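Local coordinates for D-methionine-binding lipoprotein MetQ (Escherichia coli, PDB 4YAH) that serves as the solute-binding lipoprotein of an ATP-driven methionine permease, holding methionine in its pocket for the transporter, at residues Leu164-Val167 / Leu168-Val171; Thr233-Asp236 / Asn237-Ala240; Lys244-Val247 / Gln248-Ser252. All coordinates share one frame; numbering follows the deposited sequence.

Contact 1: residues Leu164-Val167 / Leu168-Val171; sequences LPTV and LDVV
Asp-169 folds its carboxylate back over the turn to meet the backbone of Thr-166: OD2 accepts a nearly straight hydrogen bond from Thr-166 N at 2.9 Å (N-H...O angle 170°), received on the anti side of the carboxylate. The return bond runs from Asp-169 N to Thr-166 O, also 2.9 Å, so Asp-169 holds both the N-H and the C=O of the threonine backbone. Chi1 of -67° sets CG of Asp-169 beside its own backbone N and aims OD2 at the threonine. Thr-166 OG1, close beside the carboxylate, takes a weak bond from Leu-168 N; a short hydroxyl suits this start of the 3-10 turn. A Val-170 N to Val-167 O hydrogen bond of 3.1 Å leads into strand 170-172, which pairs antiparallel with strand 156-157 through backbone bonds of Asp-169 with Lys-158 and Val-171 with Lys-156. One water donates to both Leu-164 O and Asp-169 OD2, 2.6 Å from the latter. Pro-165, which has no N-H to satisfy, is buried against Leu-147 of helix 139-151 and Leu-157, while Val-167 packs on Ile-179. OD2 thus receives two donors, an N-H and a water, which would probably favour the ionised carboxylate and fix its rotation.

Contact 2: residues Thr233-Asp236 / Asn237-Ala240; sequences TRED and NKDA
Asn-237 lays its amide against the guanidinium of Arg-234, the two flat groups stacked with planes only 11° apart, although the side chains themselves run at about a right angle. Asn-237 OD1 sits 3.7 Å above the guanidinium plane, displaced toward its rim, and CG lies 3.6 Å from Arg-234 NH2. The same OD1 takes a weak bond from Arg-234 N at 2.9 Å. Such a short, amide-ended residue can do both because chi1 of 71° holds CG between its backbone N and carbonyl carbon, folding the amide back over the backbone of Arg-234; ND2 is hydrogen-bonded to Asp-82 O.

The guanidinium is gripped at its rim as well. Asp-236 lies there in plane, forming a salt bridge from Arg-234 NE to its OD2 at 3.0 Å, on the syn side of the carboxylate; OD1 takes weaker bonds from NE and NH2, while NH1 is hydrogen-bonded to Leu-76 O. An arginine suits this place, since its flat cation offers a face to the amide and an edge to the acid.

Glu-235 and Lys-238, long and flexible enough to pair at the surface, run side by side, pointing the same way. Glu-235 OE2 forms a salt bridge with Lys-238 NZ at 3.0 Å, and a water links OE1 to the same ammonium. Thr-233 crosses Lys-238 nearly perpendicularly: its short-armed OG1 donates to the adjacent Arg-234 O at 2.9 Å and packs 3.2 Å from Lys-238 CA.

These residues turn the chain from strand 229-234, through a type I turn at Asn-237 to Ala-240, into helix 241-250, with Ala-240 at its N-cap. Thr-233 and Lys-238 rest on Val-104 of the adjacent antiparallel strand 103-111, and Thr-233 and Asn-237 touch Val-243 of the helix.

Contact 3: residues Lys244-Val247 / Gln248-Ser252; sequences KKFV and QAYQS
Four successive i to i+4 bonds, from Gln-248 N to Lys-244 O through Gln-251 N to Val-247 O, carry the last turns of helix 241-250 before the chain leaves it at Gln-251. On the exposed side, Gln-248 NE2 donates a hydrogen bond to Lys-244 O at 3.2 Å; that carbonyl already accepts Gln-248 N at 3.1 Å, and the two donors come from opposite faces of its plane. On the buried side Phe-246 and Tyr-250 lie alongside each other; Phe-246 CZ meets the edge of the tyrosine ring 3.7 Å from CD1, the planes 70° apart. Chi1 of 178° puts CG of Phe-246 anti to the backbone N, leading the ring toward Tyr-250. Both rings cover Ile-231 of strand 229-234, and small Ala-249 fits against Ala-53 of helix 41-57. Val-247 CG1 packs 3.6 Å from CD of Gln-251, and NE2 of that glutamine is hydrogen-bonded to Asn-108 O. Ser-252 OG donates to Ala-249 O at 2.7 Å and, as N-cap of helix 253-262, takes a weak bond from Val-255 N, serving two helix ends. Exposed and terminal carbonyls thus draw polar side chains; the sheet-facing side is mainly apolar, with one Gln-251 tie to strand 103-111.

Contacts 2 and 3 are neighbours in chain and space, their centres about 15 Å apart. Contact 2 takes in the end of strand 229-234 and contact 3 packs on it; both touch strand 103-111 of the six-stranded sheet. Contact 1 stands about 38 Å from contact 3 between centres, across the chain's centre from it, near strand 178-182 of the five-stranded sheet. Contacts 1 and 2 are surface turns held by polar groups: in contact 1 a carboxylate with a water, in contact 2 salt bridges and an amide stacked on a guanidinium. Contact 3 is partly buried, and aromatic and aliphatic side chains do more of its work. Bound methionine lies about 9 Å from the Tyr-250 side chain.

Contact 1: residues Leu164-Val167 / Leu168-Val171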
# COMPACT_ATOMS: atom_id res chain seq x y z
N LEU A 164 -9.71 -4.99 11.54
CA LEU A 164 -8.72 -4.56 12.52
C LEU A 164 -8.37 -5.62 13.57
O LEU A 164 -8.24 -5.31 14.75
CB LEU A 164 -9.21 -3.28 13.20
CG LEU A 164 -9.40 -2.12 12.22
CD1 LEU A 164 -10.07 -0.92 12.89
CD2 LEU A 164 -8.07 -1.68 11.62
N PRO A 165 -8.17 -6.87 13.14
CA PRO A 165 -7.62 -7.78 14.14
C PRO A 165 -6.21 -7.35 14.59
O PRO A 165 -5.48 -6.72 13.83
CB PRO A 165 -7.56 -9.12 13.41
CG PRO A 165 -7.38 -8.75 11.98
CD PRO A 165 -8.17 -7.46 11.79
N THR A 166 -5.86 -7.70 15.83
CA THR A 166 -4.49 -7.55 16.33
C THR A 166 -3.95 -8.92 16.70
O THR A 166 -4.66 -9.92 16.61
CB THR A 166 -4.42 -6.66 17.57
OG1 THR A 166 -4.99 -7.34 18.68
CG2 THR A 166 -5.15 -5.34 17.34
N VAL A 167 -2.70 -8.97 17.12
CA VAL A 167 -2.10 -10.25 17.50
C VAL A 167 -2.82 -10.82 18.72
O VAL A 167 -2.88 -12.04 18.89
CB VAL A 167 -0.60 -10.09 17.77
CG1 VAL A 167 0.01 -11.38 18.29
CG2 VAL A 167 0.09 -9.69 16.49
N LEU A 168 -3.40 -9.96 19.55
CA LEU A 168 -4.20 -10.44 20.68
C LEU A 168 -5.43 -11.25 20.27
O LEU A 168 -5.98 -12.00 21.07
CB LEU A 168 -4.67 -9.26 21.53
CG LEU A 168 -3.57 -8.41 22.16
CD1 LEU A 168 -4.21 -7.31 22.99
CD2 LEU A 168 -2.64 -9.25 23.01
N ASP A 169 -5.86 -11.09 19.02
CA ASP A 169 -7.02 -11.80 18.49
C ASP A 169 -6.70 -13.19 17.91
O ASP A 169 -7.58 -13.87 17.40
CB ASP A 169 -7.69 -10.96 17.41
CG ASP A 169 -8.31 -9.69 17.96
OD1 ASP A 169 -9.04 -9.79 18.97
OD2 ASP A 169 -8.07 -8.60 17.39
N VAL A 170 -5.44 -13.60 17.98
CA VAL A 170 -5.05 -14.90 17.48
C VAL A 170 -5.48 -15.94 18.49
O VAL A 170 -5.04 -15.90 19.64
CB VAL A 170 -3.55 -15.00 17.23
CG1 VAL A 170 -3.14 -16.45 16.89
CG2 VAL A 170 -3.16 -14.07 16.11
N VAL A 171 -6.34 -16.86 18.06
CA VAL A 171 -6.87 -17.88 18.96
C VAL A 171 -6.38 -19.29 18.65
O VAL A 171 -6.47 -20.17 19.50
CB VAL A 171 -8.42 -17.87 18.97
CG1 VAL A 171 -8.90 -16.58 19.59
CG2 VAL A 171 -8.99 -18.04 17.58
O HOH W 1 -9.42 -6.42 17.49

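Contact 2: residues Thr233-Asp236 / Asn237-Ala240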
# COMPACT_ATOMS: atom_id res chain seq x y z
N THR A 233 -6.64 14.47 -0.76
CA THR A 233 -6.36 15.90 -0.56
C THR A 233 -6.88 16.32 0.80
O THR A 233 -7.46 15.53 1.52
CB THR A 233 -7.03 16.80 -1.61
OG1 THR A 233 -8.45 16.76 -1.43
CG2 THR A 233 -6.68 16.35 -3.02
N ARG A 234 -6.71 17.60 1.12
CA ARG A 234 -7.40 18.16 2.27
C ARG A 234 -8.85 18.42 1.88
O ARG A 234 -9.19 18.50 0.71
CB ARG A 234 -6.74 19.46 2.74
CG ARG A 234 -5.30 19.32 3.23
CD ARG A 234 -4.75 20.68 3.64
NE ARG A 234 -4.82 21.60 2.52
CZ ARG A 234 -3.94 21.66 1.53
NH1 ARG A 234 -2.87 20.86 1.52
NH2 ARG A 234 -4.12 22.53 0.54
N GLU A 235 -9.71 18.52 2.88
CA GLU A 235 -11.09 18.93 2.66
C GLU A 235 -11.12 20.26 1.90
O GLU A 235 -11.94 20.43 0.98
CB GLU A 235 -11.82 19.05 3.99
CG GLU A 235 -13.23 19.66 3.92
CD GLU A 235 -14.22 18.80 3.16
OE1 GLU A 235 -14.05 17.56 3.13
OE2 GLU A 235 -15.18 19.37 2.58
N ASP A 236 -10.23 21.18 2.25
CA ASP A 236 -10.31 22.53 1.69
C ASP A 236 -9.94 22.60 0.20
O ASP A 236 -10.34 23.55 -0.46
CB ASP A 236 -9.44 23.52 2.49
CG ASP A 236 -7.95 23.17 2.49
OD1 ASP A 236 -7.26 23.42 1.48
OD2 ASP A 236 -7.47 22.69 3.53
N ASN A 237 -9.18 21.65 -0.34
CA ASN A 237 -8.80 21.74 -1.75
C ASN A 237 -9.26 20.55 -2.59
O ASN A 237 -8.80 20.37 -3.72
CB ASN A 237 -7.28 21.93 -1.88
CG ASN A 237 -6.49 20.71 -1.52
OD1 ASN A 237 -6.83 19.99 -0.57
ND2 ASN A 237 -5.45 20.45 -2.28
N LYS A 238 -10.23 19.79 -2.08
CA LYS A 238 -10.70 18.60 -2.76
C LYS A 238 -11.29 18.87 -4.14
O LYS A 238 -11.28 17.99 -5.00
CB LYS A 238 -11.75 17.89 -1.90
CG LYS A 238 -13.08 18.63 -1.81
CD LYS A 238 -14.05 17.95 -0.87
CE LYS A 238 -15.38 18.70 -0.89
NZ LYS A 238 -16.32 18.18 0.12
N ASP A 239 -11.81 20.09 -4.34
CA ASP A 239 -12.45 20.47 -5.59
C ASP A 239 -11.59 21.38 -6.46
O ASP A 239 -12.06 21.90 -7.46
CB ASP A 239 -13.78 21.16 -5.30
CG ASP A 239 -14.80 20.21 -4.73
OD1 ASP A 239 -14.91 19.09 -5.26
OD2 ASP A 239 -15.48 20.58 -3.74
N ALA A 240 -10.33 21.55 -6.10
CA ALA A 240 -9.42 22.37 -6.88
C ALA A 240 -9.31 21.83 -8.29
O ALA A 240 -9.24 20.62 -8.51
CB ALA A 240 -8.05 22.43 -6.23
O HOH W 2 -15.94 16.05 1.92
O HOH W 3 -11.98 22.68 -3.00

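Contact 3: residues Lys244-Val247 / Gln248-Ser252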
# COMPACT_ATOMS: atom_id res chain seq x y z
N LYS A 244 -8.51 17.91 -9.84
CA LYS A 244 -9.38 17.17 -10.76
C LYS A 244 -8.57 16.73 -11.97
O LYS A 244 -8.71 15.60 -12.44
CB LYS A 244 -10.57 18.02 -11.20
CG LYS A 244 -11.55 18.35 -10.10
CD LYS A 244 -12.71 19.19 -10.68
CE LYS A 244 -13.39 20.00 -9.62
NZ LYS A 244 -14.49 20.84 -10.19
N LYS A 245 -7.70 17.61 -12.46
CA LYS A 245 -6.87 17.28 -13.60
C LYS A 245 -5.92 16.14 -13.29
O LYS A 245 -5.73 15.25 -14.12
CB LYS A 245 -6.06 18.49 -14.05
CG LYS A 245 -6.85 19.55 -14.77
CD LYS A 245 -5.93 20.70 -15.11
CE LYS A 245 -6.66 21.76 -15.89
NZ LYS A 245 -5.89 23.03 -15.88
N PHE A 246 -5.30 16.18 -12.12
CA PHE A 246 -4.33 15.16 -11.77
C PHE A 246 -5.04 13.81 -11.67
O PHE A 246 -4.53 12.78 -12.10
CB PHE A 246 -3.63 15.48 -10.46
CG PHE A 246 -2.68 14.43 -10.05
CD1 PHE A 246 -1.51 14.26 -10.76
CD2 PHE A 246 -2.96 13.57 -9.01
CE1 PHE A 246 -0.61 13.27 -10.42
CE2 PHE A 246 -2.07 12.56 -8.67
CZ PHE A 246 -0.90 12.43 -9.37
N VAL A 247 -6.23 13.81 -11.09
CA VAL A 247 -6.98 12.57 -10.94
C VAL A 247 -7.27 11.99 -12.32
O VAL A 247 -7.10 10.79 -12.53
CB VAL A 247 -8.29 12.78 -10.15
CG1 VAL A 247 -9.21 11.57 -10.24
CG2 VAL A 247 -7.96 13.11 -8.69
N GLN A 248 -7.69 12.83 -13.25
CA GLN A 248 -8.01 12.35 -14.59
C GLN A 248 -6.77 11.82 -15.30
O GLN A 248 -6.85 10.84 -16.05
CB GLN A 248 -8.69 13.46 -15.41
CG GLN A 248 -10.18 13.59 -15.06
CD GLN A 248 -10.84 14.85 -15.62
OE1 GLN A 248 -11.42 14.83 -16.71
NE2 GLN A 248 -10.80 15.93 -14.85
N ALA A 249 -5.62 12.43 -15.03
CA ALA A 249 -4.36 12.01 -15.63
C ALA A 249 -3.94 10.65 -15.08
O ALA A 249 -3.49 9.77 -15.82
CB ALA A 249 -3.29 13.05 -15.38
N TYR A 250 -4.08 10.47 -13.78
CA TYR A 250 -3.69 9.22 -13.15
C TYR A 250 -4.61 8.08 -13.60
O TYR A 250 -4.17 6.95 -13.85
CB TYR A 250 -3.73 9.38 -11.64
CG TYR A 250 -2.83 8.43 -10.86
CD1 TYR A 250 -1.73 8.90 -10.17
CD2 TYR A 250 -3.09 7.07 -10.81
CE1 TYR A 250 -0.90 8.05 -9.45
CE2 TYR A 250 -2.26 6.21 -10.09
CZ TYR A 250 -1.17 6.72 -9.42
OH TYR A 250 -0.33 5.89 -8.70
N GLN A 251 -5.91 8.37 -13.66
CA GLN A 251 -6.90 7.38 -14.07
C GLN A 251 -6.96 7.27 -15.60
O GLN A 251 -7.99 7.60 -16.22
CB GLN A 251 -8.26 7.76 -13.50
CG GLN A 251 -8.27 7.87 -11.99
CD GLN A 251 -9.65 8.19 -11.43
OE1 GLN A 251 -10.50 8.75 -12.14
NE2 GLN A 251 -9.88 7.84 -10.17
N SER A 252 -5.86 6.82 -16.19
CA SER A 252 -5.74 6.75 -17.64
C SER A 252 -5.18 5.41 -18.06
O SER A 252 -4.52 4.74 -17.27
CB SER A 252 -4.85 7.88 -18.16
OG SER A 252 -3.52 7.78 -17.67